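Local atomic coordinates of soluble lytic murein transglycosylase (Pseudomonas aeruginosa, PDB entry 5OHU), a protein that probably cleaves the glycan strands of bacterial peptidoglycan as a lytic transglycosylase of cell-wall turnover. Residues N406-S409 and T410-M414; Y430-A433 and R434-R438. One frame throughout, in Å; residues are numbered along the deposited sequence.

Contact 1: residues N406-S409 and T410-M414; sequences NAAS and TRRAM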
ATOM      1  N   ASN A 406       1.217 -30.417  -4.099  1.00 46.56           N
ATOM      2  CA  ASN A 406       0.034 -31.269  -4.014  1.00 56.43           C
ATOM      3  C   ASN A 406      -1.241 -30.510  -3.673  1.00 58.07           C
ATOM      4  O   ASN A 406      -2.336 -31.040  -3.903  1.00 59.04           O
ATOM      5  CB  ASN A 406       0.217 -32.370  -2.960  1.00 58.02           C
ATOM      6  CG  ASN A 406       0.920 -33.601  -3.506  1.00 65.97           C
ATOM      7  OD1 ASN A 406       1.120 -33.741  -4.714  1.00 67.68           O
ATOM      8  ND2 ASN A 406       1.296 -34.505  -2.609  1.00 69.52           N
ATOM      9  N   ALA A 407      -1.130 -29.305  -3.111  1.00 46.45           N
ATOM     10  CA  ALA A 407      -2.314 -28.561  -2.705  1.00 42.62           C
ATOM     11  C   ALA A 407      -3.208 -28.287  -3.908  1.00 49.15           C
ATOM     12  O   ALA A 407      -2.729 -28.078  -5.028  1.00 45.85           O
ATOM     13  CB  ALA A 407      -1.911 -27.255  -2.024  1.00 37.26           C
ATOM     14  N   ALA A 408      -4.525 -28.312  -3.668  1.00 48.86           N
ATOM     15  CA  ALA A 408      -5.488 -28.173  -4.754  1.00 41.73           C
ATOM     16  C   ALA A 408      -5.355 -26.824  -5.448  1.00 31.71           C
ATOM     17  O   ALA A 408      -5.462 -26.736  -6.675  1.00 34.85           O
ATOM     18  CB  ALA A 408      -6.905 -28.359  -4.218  1.00 45.47           C
ATOM     19  N   SER A 409      -5.119 -25.762  -4.680  1.00 26.07           N
ATOM     20  CA  SER A 409      -4.907 -24.446  -5.282  1.00 34.46           C
ATOM     21  C   SER A 409      -3.735 -24.460  -6.261  1.00 35.94           C
ATOM     22  O   SER A 409      -3.824 -23.894  -7.358  1.00 32.90           O
ATOM     23  CB  SER A 409      -4.679 -23.401  -4.190  1.00 31.49           C
ATOM     24  OG  SER A 409      -4.120 -23.977  -3.016  1.00 39.77           O
ATOM     25  N   THR A 410      -2.636 -25.119  -5.891  1.00 33.54           N
ATOM     26  CA  THR A 410      -1.467 -25.181  -6.764  1.00 36.20           C
ATOM     27  C   THR A 410      -1.788 -25.910  -8.066  1.00 40.00           C
ATOM     28  O   THR A 410      -1.511 -25.407  -9.164  1.00 39.04           O
ATOM     29  CB  THR A 410      -0.314 -25.860  -6.020  1.00 35.88           C
ATOM     30  OG1 THR A 410       0.033 -25.075  -4.868  1.00 39.91           O
ATOM     31  CG2 THR A 410       0.904 -26.016  -6.917  1.00 31.65           C
ATOM     32  N   ARG A 411      -2.382 -27.102  -7.959  1.00 45.63           N
ATOM     33  CA  ARG A 411      -2.778 -27.849  -9.146  1.00 43.93           C
ATOM     34  C   ARG A 411      -3.731 -27.037 -10.011  1.00 40.08           C
ATOM     35  O   ARG A 411      -3.583 -26.991 -11.237  1.00 42.92           O
ATOM     36  CB  ARG A 411      -3.412 -29.172  -8.727  1.00 47.37           C
ATOM     37  CG  ARG A 411      -2.423 -30.141  -8.101  1.00 55.18           C
ATOM     38  CD  ARG A 411      -3.048 -30.906  -6.951  1.00 64.68           C
ATOM     39  NE  ARG A 411      -3.956 -31.948  -7.420  1.00 77.45           N
ATOM     40  CZ  ARG A 411      -3.640 -33.236  -7.513  1.00 78.77           C
ATOM     41  NH1 ARG A 411      -2.431 -33.656  -7.159  1.00 76.98           N
ATOM     42  NH2 ARG A 411      -4.538 -34.105  -7.954  1.00 77.79           N
ATOM     43  N   ARG A 412      -4.706 -26.372  -9.389  1.00 32.80           N
ATOM     44  CA  ARG A 412      -5.589 -25.500 -10.150  1.00 37.04           C
ATOM     45  C   ARG A 412      -4.798 -24.388 -10.829  1.00 38.25           C
ATOM     46  O   ARG A 412      -5.038 -24.073 -11.999  1.00 43.04           O
ATOM     47  CB  ARG A 412      -6.681 -24.928  -9.239  1.00 35.23           C
ATOM     48  CG  ARG A 412      -7.733 -25.968  -8.793  1.00 29.06           C
ATOM     49  CD  ARG A 412      -9.043 -25.328  -8.277  1.00 24.78           C
ATOM     50  NE  ARG A 412      -8.828 -24.348  -7.212  1.00 27.87           N
ATOM     51  CZ  ARG A 412      -8.775 -24.649  -5.915  1.00 31.58           C
ATOM     52  NH1 ARG A 412      -8.927 -25.908  -5.514  1.00 31.63           N
ATOM     53  NH2 ARG A 412      -8.568 -23.691  -5.012  1.00 27.81           N
ATOM     54  N   ALA A 413      -3.831 -23.797 -10.117  1.00 33.95           N
ATOM     55  CA  ALA A 413      -3.022 -22.735 -10.709  1.00 31.89           C
ATOM     56  C   ALA A 413      -2.149 -23.272 -11.842  1.00 41.03           C
ATOM     57  O   ALA A 413      -2.018 -22.626 -12.894  1.00 35.95           O
ATOM     58  CB  ALA A 413      -2.165 -22.065  -9.635  1.00 27.45           C
ATOM     59  N   MET A 414      -1.550 -24.451 -11.650  1.00 40.21           N
ATOM     60  CA  MET A 414      -0.778 -25.080 -12.718  1.00 46.23           C
ATOM     61  C   MET A 414      -1.616 -25.236 -13.979  1.00 46.45           C
ATOM     62  O   MET A 414      -1.211 -24.818 -15.068  1.00 46.88           O
ATOM     63  CB  MET A 414      -0.265 -26.449 -12.270  1.00 50.21           C
ATOM     64  CG  MET A 414       0.757 -26.434 -11.156  1.00 56.56           C
ATOM     65  SD  MET A 414       2.292 -25.675 -11.683  1.00 63.78           S
ATOM     66  CE  MET A 414       3.358 -26.060 -10.293  1.00 63.50           C
TER
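The guanidinium of R412 lies with one face over the backbone of A408 and S409, and this is the tightly packed part of the contact. CG of R412 stands beside its own backbone N (chi1 -71°) and the chain bends at chi3, which turns the head back toward the start of the helix. There NH1 sits 3.4 Å from CB of A408, while NH2 is 3.7 Å from CA of S409; residues this small let the flat group settle close to the backbone. Its charge is met by salt bridges from NE to E428 and from NH1 to D91, which should fix the rotation of the head. Beneath it the first turn of helix 408-418 forms: R411 N bonds to A407 O at 3.1 Å, nearly straight, then R412 N to A408 O at 2.8 Å and A413 N to S409 O at 2.8 Å. A407 is both the N-cap of this helix and the residue where helix 398-406 gives up helical geometry, so the contact is a helix-to-helix corner in the alpha-helical L domain. T410 belongs to the buried side, and its OG1 hydrogen-bonds back to V404 O of the preceding helix. On the exposed side the polar ends are looser. R411, bent at chi2 and chi3, lays its CD against N406 O, at 3.1 Å, and near A407 O, but its NH1 stays 4.3 Å from OD1 of N406.

Contact 2: residues Y430-A433 and R434-R438; sequences YHAA and RLFDR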
ATOM      1  N   TYR A 430      -2.088 -16.337  -5.515  1.00 26.15           N
ATOM      2  CA  TYR A 430      -2.075 -15.319  -4.463  1.00 33.74           C
ATOM      3  C   TYR A 430      -3.015 -15.677  -3.324  1.00 33.16           C
ATOM      4  O   TYR A 430      -2.701 -15.424  -2.158  1.00 33.58           O
ATOM      5  CB  TYR A 430      -2.467 -13.950  -5.024  1.00 30.28           C
ATOM      6  CG  TYR A 430      -1.476 -13.345  -5.995  1.00 33.71           C
ATOM      7  CD1 TYR A 430      -0.205 -13.892  -6.168  1.00 30.07           C
ATOM      8  CD2 TYR A 430      -1.816 -12.224  -6.741  1.00 38.85           C
ATOM      9  CE1 TYR A 430       0.696 -13.337  -7.066  1.00 33.90           C
ATOM     10  CE2 TYR A 430      -0.926 -11.657  -7.632  1.00 46.35           C
ATOM     11  CZ  TYR A 430       0.327 -12.213  -7.794  1.00 41.89           C
ATOM     12  OH  TYR A 430       1.194 -11.630  -8.688  1.00 38.34           O
ATOM     13  N   HIS A 431      -4.191 -16.224  -3.642  1.00 36.35           N
ATOM     14  CA  HIS A 431      -5.117 -16.617  -2.587  1.00 36.65           C
ATOM     15  C   HIS A 431      -4.525 -17.736  -1.743  1.00 30.31           C
ATOM     16  O   HIS A 431      -4.550 -17.673  -0.509  1.00 38.38           O
ATOM     17  CB  HIS A 431      -6.468 -17.021  -3.183  1.00 41.33           C
ATOM     18  CG  HIS A 431      -7.496 -17.392  -2.158  1.00 48.42           C
ATOM     19  ND1 HIS A 431      -8.103 -16.462  -1.341  1.00 46.88           N
ATOM     20  CD2 HIS A 431      -8.023 -18.594  -1.816  1.00 45.62           C
ATOM     21  CE1 HIS A 431      -8.960 -17.074  -0.542  1.00 47.47           C
ATOM     22  NE2 HIS A 431      -8.929 -18.367  -0.809  1.00 42.43           N
ATOM     23  N   ALA A 432      -3.951 -18.747  -2.396  1.00 30.77           N
ATOM     24  CA  ALA A 432      -3.288 -19.832  -1.680  1.00 29.39           C
ATOM     25  C   ALA A 432      -2.194 -19.309  -0.754  1.00 38.53           C
ATOM     26  O   ALA A 432      -2.036 -19.798   0.373  1.00 38.37           O
ATOM     27  CB  ALA A 432      -2.706 -20.827  -2.680  1.00 26.31           C
ATOM     28  N   ALA A 433      -1.438 -18.301  -1.201  1.00 35.08           N
ATOM     29  CA  ALA A 433      -0.355 -17.773  -0.380  1.00 40.68           C
ATOM     30  C   ALA A 433      -0.855 -17.161   0.923  1.00 48.85           C
ATOM     31  O   ALA A 433      -0.083 -17.077   1.885  1.00 43.48           O
ATOM     32  CB  ALA A 433       0.446 -16.737  -1.167  1.00 33.21           C
ATOM     33  N   ARG A 434      -2.129 -16.747   0.985  1.00 51.01           N
ATOM     34  CA  ARG A 434      -2.648 -16.088   2.181  1.00 50.08           C
ATOM     35  C   ARG A 434      -2.709 -17.014   3.389  1.00 48.05           C
ATOM     36  O   ARG A 434      -2.911 -16.533   4.508  1.00 61.93           O
ATOM     37  CB  ARG A 434      -4.034 -15.484   1.905  1.00 49.62           C
ATOM     38  CG  ARG A 434      -3.990 -14.219   1.040  1.00 61.71           C
ATOM     39  CD  ARG A 434      -4.966 -14.282  -0.094  1.00 71.50           C
ATOM     40  NE  ARG A 434      -6.260 -13.668   0.215  1.00 74.68           N
ATOM     41  CZ  ARG A 434      -7.194 -13.385  -0.692  1.00 75.06           C
ATOM     42  NH1 ARG A 434      -6.976 -13.655  -1.975  1.00 68.78           N
ATOM     43  NH2 ARG A 434      -8.335 -12.827  -0.305  1.00 76.20           N
ATOM     44  N   LEU A 435      -2.546 -18.320   3.206  1.00 41.21           N
ATOM     45  CA  LEU A 435      -2.538 -19.235   4.335  1.00 42.09           C
ATOM     46  C   LEU A 435      -1.247 -20.026   4.489  1.00 51.66           C
ATOM     47  O   LEU A 435      -1.077 -20.685   5.520  1.00 61.58           O
ATOM     48  CB  LEU A 435      -3.714 -20.220   4.237  1.00 39.05           C
ATOM     49  CG  LEU A 435      -5.114 -19.608   4.127  1.00 42.00           C
ATOM     50  CD1 LEU A 435      -6.133 -20.687   3.801  1.00 40.83           C
ATOM     51  CD2 LEU A 435      -5.503 -18.860   5.401  1.00 35.96           C
ATOM     52  N   PHE A 436      -0.337 -19.985   3.520  1.00 49.58           N
ATOM     53  CA  PHE A 436       0.889 -20.767   3.614  1.00 50.80           C
ATOM     54  C   PHE A 436       1.781 -20.261   4.748  1.00 44.97           C
ATOM     55  O   PHE A 436       1.794 -19.071   5.078  1.00 36.87           O
ATOM     56  CB  PHE A 436       1.669 -20.712   2.297  1.00 48.70           C
ATOM     57  CG  PHE A 436       1.078 -21.543   1.194  1.00 46.26           C
ATOM     58  CD1 PHE A 436       0.003 -22.392   1.434  1.00 44.17           C
ATOM     59  CD2 PHE A 436       1.618 -21.487  -0.085  1.00 40.49           C
ATOM     60  CE1 PHE A 436      -0.526 -23.168   0.409  1.00 45.66           C
ATOM     61  CE2 PHE A 436       1.095 -22.258  -1.117  1.00 46.13           C
ATOM     62  CZ  PHE A 436       0.019 -23.100  -0.870  1.00 49.30           C
ATOM     63  N   ASP A 437       2.543 -21.181   5.345  1.00 46.78           N
ATOM     64  CA  ASP A 437       3.538 -20.778   6.327  1.00 51.47           C
ATOM     65  C   ASP A 437       4.870 -20.491   5.624  1.00 50.59           C
ATOM     66  O   ASP A 437       4.978 -20.557   4.396  1.00 47.73           O
ATOM     67  CB  ASP A 437       3.669 -21.820   7.448  1.00 49.04           C
ATOM     68  CG  ASP A 437       4.309 -23.127   6.998  1.00 56.50           C
ATOM     69  OD1 ASP A 437       4.688 -23.265   5.821  1.00 54.52           O
ATOM     70  OD2 ASP A 437       4.453 -24.029   7.853  1.00 63.39           O
ATOM     71  N   ARG A 438       5.899 -20.180   6.419  1.00 48.59           N
ATOM     72  CA  ARG A 438       7.147 -19.659   5.865  1.00 45.29           C
ATOM     73  C   ARG A 438       7.799 -20.657   4.917  1.00 46.66           C
ATOM     74  O   ARG A 438       8.174 -20.304   3.793  1.00 44.87           O
ATOM     75  CB  ARG A 438       8.110 -19.279   6.991  1.00 45.48           C
ATOM     76  CG  ARG A 438       9.330 -18.487   6.513  1.00 51.27           C
ATOM     77  CD  ARG A 438      10.121 -17.907   7.677  1.00 54.35           C
ATOM     78  NE  ARG A 438      11.232 -17.073   7.225  1.00 61.41           N
ATOM     79  CZ  ARG A 438      12.462 -17.525   7.001  1.00 68.11           C
ATOM     80  NH1 ARG A 438      12.739 -18.809   7.187  1.00 75.34           N
ATOM     81  NH2 ARG A 438      13.415 -16.698   6.590  1.00 62.25           N
TER
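H431 and R434 meet with their flat groups nearly perpendicular, the planes 85° apart. NH1 of R434 lies at the edge of the imidazole, in its plane and 3.1 Å from ND1 of H431, yet the angle is too poor for a hydrogen bond, because ND1 looks at a face of the guanidinium instead of along an N-H. The histidine reaches this place with CG anti to its backbone N (chi1 -178°); the arginine doubles back along the helix through bends at chi2 and chi3, laying its CD 3.3 Å from Y430 O. A long, flexible side chain suits such a return. F436 sets one ring face over A432 O, which stands 3.5 Å above the ring plane, and its CZ packs 4.0 Å from CB of A432. Behind these side chains, where helix 422-433 of the helical L domain gives way to a loop, the backbone bonds take 3-10-like i to i+3 spacing: R434 N to H431 O at 3.0 Å, L435 N to A432 O at 3.2 Å and, weakly, F436 N to A433 O. R434 N also keeps a long, weak alpha-helical bond to Y430 O. Further out, A433 and F436 both pack on L441 and Q444 of helix 438-450. D437, a short acidic residue fit for an N-cap, caps a backbone N of that helix through its side chain, while its own N is hydrogen-bonded to OE1 of E440, a reciprocal pattern resembling a capping box.

Along the chain the two contacts come in series, neither nested in nor crossing the other, and both are local turns within the range of the L domain. Contact 1 closes the tight corner between helix 398-406 and helix 408-418. The chain then runs along helix 408-418 into helix 422-433, whose last residues, 430-433, form the first half of contact 2; that contact closes the linker to helix 438-450. Their centres are about 12 Å apart, and they touch directly where OG of S409 packs 3.5 Å from CB of A432. The start of helix 408-418 thus lies against the end of helix 422-433, as in an antiparallel pair of consecutive helices.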